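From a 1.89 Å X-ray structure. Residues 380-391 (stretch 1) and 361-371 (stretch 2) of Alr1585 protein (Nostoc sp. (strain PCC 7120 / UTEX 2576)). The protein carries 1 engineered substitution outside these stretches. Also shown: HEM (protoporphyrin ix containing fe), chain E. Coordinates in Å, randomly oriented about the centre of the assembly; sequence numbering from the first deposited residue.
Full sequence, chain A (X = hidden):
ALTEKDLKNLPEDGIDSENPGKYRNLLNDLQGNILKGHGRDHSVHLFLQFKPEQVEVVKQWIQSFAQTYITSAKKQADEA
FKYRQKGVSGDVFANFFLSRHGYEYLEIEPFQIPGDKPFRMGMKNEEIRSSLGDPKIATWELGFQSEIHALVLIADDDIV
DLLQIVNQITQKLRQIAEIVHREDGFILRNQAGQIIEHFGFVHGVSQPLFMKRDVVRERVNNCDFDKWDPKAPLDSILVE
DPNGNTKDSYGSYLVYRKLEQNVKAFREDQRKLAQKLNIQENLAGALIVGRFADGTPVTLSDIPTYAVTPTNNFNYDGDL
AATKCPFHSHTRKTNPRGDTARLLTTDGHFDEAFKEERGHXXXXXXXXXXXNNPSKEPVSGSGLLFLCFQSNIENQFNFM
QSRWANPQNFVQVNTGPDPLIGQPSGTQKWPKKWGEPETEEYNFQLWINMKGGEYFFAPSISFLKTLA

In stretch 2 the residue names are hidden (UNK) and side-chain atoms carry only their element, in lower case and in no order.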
# COMPACT_ATOMS: atom_id res chain seq x y z
N SER A 380 -26.82 3.30 -9.99
CA SER A 380 -27.73 3.17 -8.82
C SER A 380 -27.06 2.34 -7.74
O SER A 380 -26.04 1.70 -8.01
CB SER A 380 -29.07 2.54 -9.25
OG SER A 380 -28.84 1.27 -9.79
N GLY A 381 -27.59 2.39 -6.53
CA GLY A 381 -27.11 1.63 -5.40
C GLY A 381 -25.94 2.23 -4.63
O GLY A 381 -25.43 1.63 -3.68
N SER A 382 -25.51 3.43 -5.04
CA SER A 382 -24.45 4.15 -4.36
C SER A 382 -24.85 5.58 -4.07
O SER A 382 -25.59 6.21 -4.84
CB SER A 382 -23.20 4.21 -5.21
OG SER A 382 -22.58 2.94 -5.32
N GLY A 383 -24.37 6.09 -2.95
CA GLY A 383 -24.65 7.48 -2.58
C GLY A 383 -24.22 7.93 -1.22
O GLY A 383 -23.18 7.48 -0.71
N LEU A 384 -24.97 8.87 -0.67
CA LEU A 384 -24.67 9.51 0.55
C LEU A 384 -25.73 9.19 1.57
O LEU A 384 -26.93 9.39 1.34
CB LEU A 384 -24.62 11.05 0.36
CG LEU A 384 -24.08 11.85 1.55
CD1 LEU A 384 -22.57 11.66 1.66
CD2 LEU A 384 -24.43 13.34 1.41
N LEU A 385 -25.27 8.71 2.74
CA LEU A 385 -26.14 8.65 3.92
C LEU A 385 -26.05 10.01 4.58
O LEU A 385 -25.05 10.31 5.27
CB LEU A 385 -25.76 7.52 4.86
CG LEU A 385 -25.71 6.14 4.18
CD1 LEU A 385 -25.17 5.10 5.16
CD2 LEU A 385 -27.07 5.74 3.64
N PHE A 386 -27.01 10.86 4.26
CA PHE A 386 -27.01 12.25 4.72
C PHE A 386 -27.55 12.32 6.13
O PHE A 386 -28.71 11.96 6.37
CB PHE A 386 -27.87 13.12 3.78
CG PHE A 386 -27.96 14.55 4.18
CD1 PHE A 386 -26.98 15.46 3.77
CD2 PHE A 386 -29.00 14.99 5.03
CE1 PHE A 386 -27.08 16.81 4.12
CE2 PHE A 386 -29.09 16.34 5.39
CZ PHE A 386 -28.11 17.25 4.95
N LEU A 387 -26.71 12.73 7.07
CA LEU A 387 -27.15 12.98 8.46
C LEU A 387 -26.79 14.41 8.81
O LEU A 387 -25.67 14.82 8.52
CB LEU A 387 -26.43 12.07 9.44
CG LEU A 387 -26.87 10.59 9.52
CD1 LEU A 387 -26.33 9.80 8.33
CD2 LEU A 387 -26.33 9.98 10.80
N CYS A 388 -27.71 15.14 9.42
CA CYS A 388 -27.35 16.43 9.98
C CYS A 388 -28.10 16.69 11.27
O CYS A 388 -29.21 16.17 11.47
CB CYS A 388 -27.53 17.56 8.97
SG CYS A 388 -29.23 18.08 8.65
N PHE A 389 -27.50 17.55 12.10
CA PHE A 389 -28.02 17.96 13.38
C PHE A 389 -28.37 19.45 13.40
O PHE A 389 -27.77 20.27 12.67
CB PHE A 389 -27.02 17.64 14.50
CG PHE A 389 -26.90 16.20 14.80
CD1 PHE A 389 -27.92 15.52 15.49
CD2 PHE A 389 -25.74 15.49 14.46
CE1 PHE A 389 -27.78 14.15 15.76
CE2 PHE A 389 -25.62 14.15 14.74
CZ PHE A 389 -26.63 13.47 15.39
N GLN A 390 -29.36 19.77 14.23
CA GLN A 390 -29.86 21.12 14.37
C GLN A 390 -30.77 21.16 15.58
O GLN A 390 -31.21 20.11 16.07
CB GLN A 390 -30.67 21.56 13.18
CG GLN A 390 -31.78 20.59 12.80
CD GLN A 390 -31.45 19.79 11.57
OE1 GLN A 390 -31.50 20.31 10.47
NE2 GLN A 390 -31.18 18.50 11.74
N SER A 391 -31.02 22.37 16.09
CA SER A 391 -31.97 22.54 17.17
C SER A 391 -33.42 22.73 16.67
O SER A 391 -34.36 22.65 17.46
CB SER A 391 -31.59 23.71 18.05
OG SER A 391 -31.55 24.91 17.30
N UNK A 361 -27.97 27.36 9.45
CA UNK A 361 -26.91 26.39 9.17
C UNK A 361 -27.25 25.02 9.75
O UNK A 361 -27.96 24.91 10.76
c UNK A 361 -24.86 28.00 9.02
c UNK A 361 -23.56 28.43 9.70
n UNK A 361 -21.60 29.18 11.61
n UNK A 361 -23.82 29.13 10.96
c UNK A 361 -22.87 29.47 11.85
n UNK A 361 -23.20 30.10 12.97
c UNK A 361 -25.57 26.86 9.77
N UNK A 362 -26.65 23.99 9.17
CA UNK A 362 -26.77 22.63 9.64
C UNK A 362 -25.38 22.04 9.91
O UNK A 362 -24.39 22.46 9.33
c UNK A 362 -28.95 22.18 8.47
c UNK A 362 -26.77 21.75 7.27
c UNK A 362 -27.49 21.74 8.62
c UNK A 362 -27.26 20.65 6.32
N UNK A 363 -25.32 21.08 10.82
CA UNK A 363 -24.07 20.43 11.17
C UNK A 363 -24.10 19.02 10.58
O UNK A 363 -24.92 18.19 10.98
c UNK A 363 -22.67 19.65 13.15
c UNK A 363 -23.93 20.40 12.70
o UNK A 363 -23.89 21.74 13.21
N UNK A 364 -23.28 18.78 9.58
CA UNK A 364 -23.38 17.56 8.76
C UNK A 364 -22.51 16.42 9.37
O UNK A 364 -21.35 16.65 9.81
n UNK A 364 -22.40 20.06 5.35
c UNK A 364 -24.00 18.80 6.65
n UNK A 364 -21.30 19.22 3.51
c UNK A 364 -22.98 17.88 7.33
c UNK A 364 -21.35 20.04 4.55
n UNK A 364 -20.34 20.84 4.77
c UNK A 364 -23.58 19.20 5.23
N UNK A 365 -23.06 15.22 9.35
CA UNK A 365 -22.36 14.03 9.83
C UNK A 365 -22.57 12.87 8.88
O UNK A 365 -22.90 11.75 9.30
c UNK A 365 -20.35 17.16 13.53
c UNK A 365 -22.84 13.67 11.25
n UNK A 365 -19.74 17.37 12.38
c UNK A 365 -22.70 14.78 12.29
n UNK A 365 -21.12 16.08 13.69
c UNK A 365 -21.26 14.98 12.73
n UNK A 365 -20.24 18.08 14.49
N UNK A 366 -22.47 13.18 7.58
CA UNK A 366 -22.82 12.23 6.53
C UNK A 366 -21.71 11.21 6.30
O UNK A 366 -20.52 11.44 6.65
c UNK A 366 -23.15 12.96 5.24
N UNK A 367 -22.07 10.08 5.70
CA UNK A 367 -21.11 9.04 5.33
C UNK A 367 -21.58 8.44 4.02
O UNK A 367 -22.73 8.66 3.61
c UNK A 367 -20.36 8.46 7.66
c UNK A 367 -20.95 7.92 6.37
c UNK A 367 -22.28 7.26 6.66
N UNK A 368 -20.73 7.66 3.39
CA UNK A 368 -21.08 7.09 2.08
C UNK A 368 -21.63 5.67 2.20
O UNK A 368 -21.36 4.96 3.15
o UNK A 368 -19.60 8.46 0.79
c UNK A 368 -19.83 7.11 1.19
N UNK A 369 -22.38 5.27 1.18
CA UNK A 369 -22.78 3.87 0.96
C UNK A 369 -22.57 3.44 -0.48
O UNK A 369 -22.41 4.26 -1.39
c UNK A 369 -26.77 3.78 -1.53
c UNK A 369 -25.77 5.48 0.43
c UNK A 369 -24.25 3.66 1.33
c UNK A 369 -25.82 3.34 -0.63
o UNK A 369 -28.19 5.52 -2.30
c UNK A 369 -26.74 5.93 -0.45
c UNK A 369 -27.22 5.09 -1.45
c UNK A 369 -25.27 4.18 0.35
N UNK A 370 -22.55 2.13 -0.68
CA UNK A 370 -22.41 1.55 -1.99
C UNK A 370 -20.97 1.38 -2.43
O UNK A 370 -20.16 0.95 -1.67
N UNK A 371 -20.68 1.70 -3.69
CA UNK A 371 -19.38 1.48 -4.32
C UNK A 371 -18.28 2.18 -3.54
O UNK A 371 -18.39 3.39 -3.27
c UNK A 371 -18.07 1.94 -6.46
o UNK A 371 -18.34 -0.23 -7.29
c UNK A 371 -19.40 2.05 -5.75
c UNK A 371 -17.64 0.50 -6.55
o UNK A 371 -16.69 0.09 -5.81
CHA HEM E . -21.41 21.54 1.12
CHB HEM E . -21.97 17.70 -1.75
CHC HEM E . -26.49 17.16 -0.11
CHD HEM E . -25.98 21.14 2.54
C1A HEM E . -21.18 20.55 0.17
C2A HEM E . -19.97 20.41 -0.58
C3A HEM E . -20.13 19.33 -1.38
C4A HEM E . -21.42 18.80 -1.11
CMA HEM E . -19.14 18.74 -2.34
CAA HEM E . -18.71 21.28 -0.50
CBA HEM E . -17.65 20.92 0.53
CGA HEM E . -18.26 21.01 1.91
O1A HEM E . -18.34 22.11 2.53
O2A HEM E . -18.69 19.98 2.42
C1B HEM E . -23.25 17.21 -1.50
C2B HEM E . -23.79 16.03 -2.12
C3B HEM E . -25.02 15.85 -1.64
C4B HEM E . -25.26 16.99 -0.75
CMB HEM E . -23.07 15.16 -3.08
CAB HEM E . -26.01 14.77 -1.86
CBB HEM E . -25.70 13.52 -2.24
C1C HEM E . -26.78 18.25 0.73
C2C HEM E . -28.02 18.55 1.27
C3C HEM E . -27.87 19.70 2.00
C4C HEM E . -26.52 20.06 1.92
CMC HEM E . -29.29 17.77 1.15
CAC HEM E . -28.87 20.48 2.74
CBC HEM E . -30.15 20.60 2.48
C1D HEM E . -24.63 21.47 2.42
C2D HEM E . -24.05 22.59 3.17
C3D HEM E . -22.81 22.73 2.75
C4D HEM E . -22.62 21.64 1.76
CMD HEM E . -24.73 23.46 4.21
CAD HEM E . -21.81 23.73 3.26
CBD HEM E . -21.89 25.09 2.55
CGD HEM E . -20.89 26.02 3.16
O1D HEM E . -20.09 26.55 2.38
O2D HEM E . -20.86 26.29 4.41
NA HEM E . -22.08 19.61 -0.22
NB HEM E . -24.18 17.77 -0.78
NC HEM E . -25.89 19.22 1.05
ND HEM E . -23.76 20.98 1.53
FE HEM E . -23.98 19.44 0.39
O HOH W 1 -26.26 22.90 13.51
O HOH W 2 -23.47 17.94 2.11
O HOH W 3 -21.16 9.99 -1.55

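Position 361 carries three carbons, a nitrogen, then a carbon bearing two more nitrogens: a guanidinium. It points away from stretch 1, its nitrogens satisfied elsewhere in the structure; this is Arg 361.

Position 362 has four carbons, forked at the first, one arm two carbons long. The last carbon of that arm lies at the ring edge of Phe 386, near Cys 388. It is Ile 362, whose CD1 is 3.8 Å from Phe 386 CZ and 4.0 Å from Cys 388 SG.

At 363 one carbon carries an oxygen and a carbon. The backbone N donates to Phe 389 O (3.2 Å) and the backbone O accepts from Phe 389 N (2.9 Å), while a water bridges the side-chain oxygen and Phe 389 O: Thr 363.

Position 364 is another guanidinium on a three-carbon stem. It starts beside Cys 388 on the sheet, its CB 4.2 Å or more from that strand, but its end leads away to the heme. This is Arg 364: NH1 donates to HEM O2A at 2.9 Å and also to the water that binds the iron.

Position 365 repeats those atoms, with the stem folded back so that its second carbon meets the ring edge of Phe 389 at CD2, 3.8 Å away. This is Arg 365, whose N donates to Leu 387 O at 2.8 Å.

At 366 a lone CB lies 3.9 Å from Leu 384 CD1: Ala 366.

Position 367 forks at once into two carbons, one of them packed against Leu 385 CD1, and its backbone O accepts from Leu 385 N at 2.7 Å. This is Val 367, with CG2 3.9 Å from Leu 385 CD1.

At 368 one carbon and one oxygen sit on the face of Leu 384, the oxygen 4.5 Å from Leu 384 CD1: Ser 368.

Position 369 has one carbon, then a six-carbon ring bearing one oxygen. One ring face covers Gly 383 N and Ser 382 C: Tyr 369, whose CD1 meets Leu 385 CD2 at 3.5 Å.

Position 370 has no side-chain atoms. An ideal CB would fall 2.4 Å from Ser 382 OG, and the backbone angles themselves call for glycine: Gly 370.

Position 371 shows three carbons, the third with two oxygens; its CB lies 3.3 Å from Ser 382 OG. This is Glu 371. Its N donates to Ser 382 OG at 2.8 Å, while its carboxylate end leads away.

The contact is antiparallel pairing with faces assigned separate tasks. Paired backbone bonds at Thr 363, Val 367 and Tyr 369 set the register. The face holding Leu 384, Cys 388 and Arg 364 serves the heme through Leu 384 and Arg 364; the other packs Leu 385 against Val 367 and Tyr 369. Glycine makes room twice: an ideal CB on Gly 383 would strike Tyr 369 CE1 at 2.9 Å, so its absence lets the ring lie over the strand.

Stretch 2 361-371: RITRRAVSYGE
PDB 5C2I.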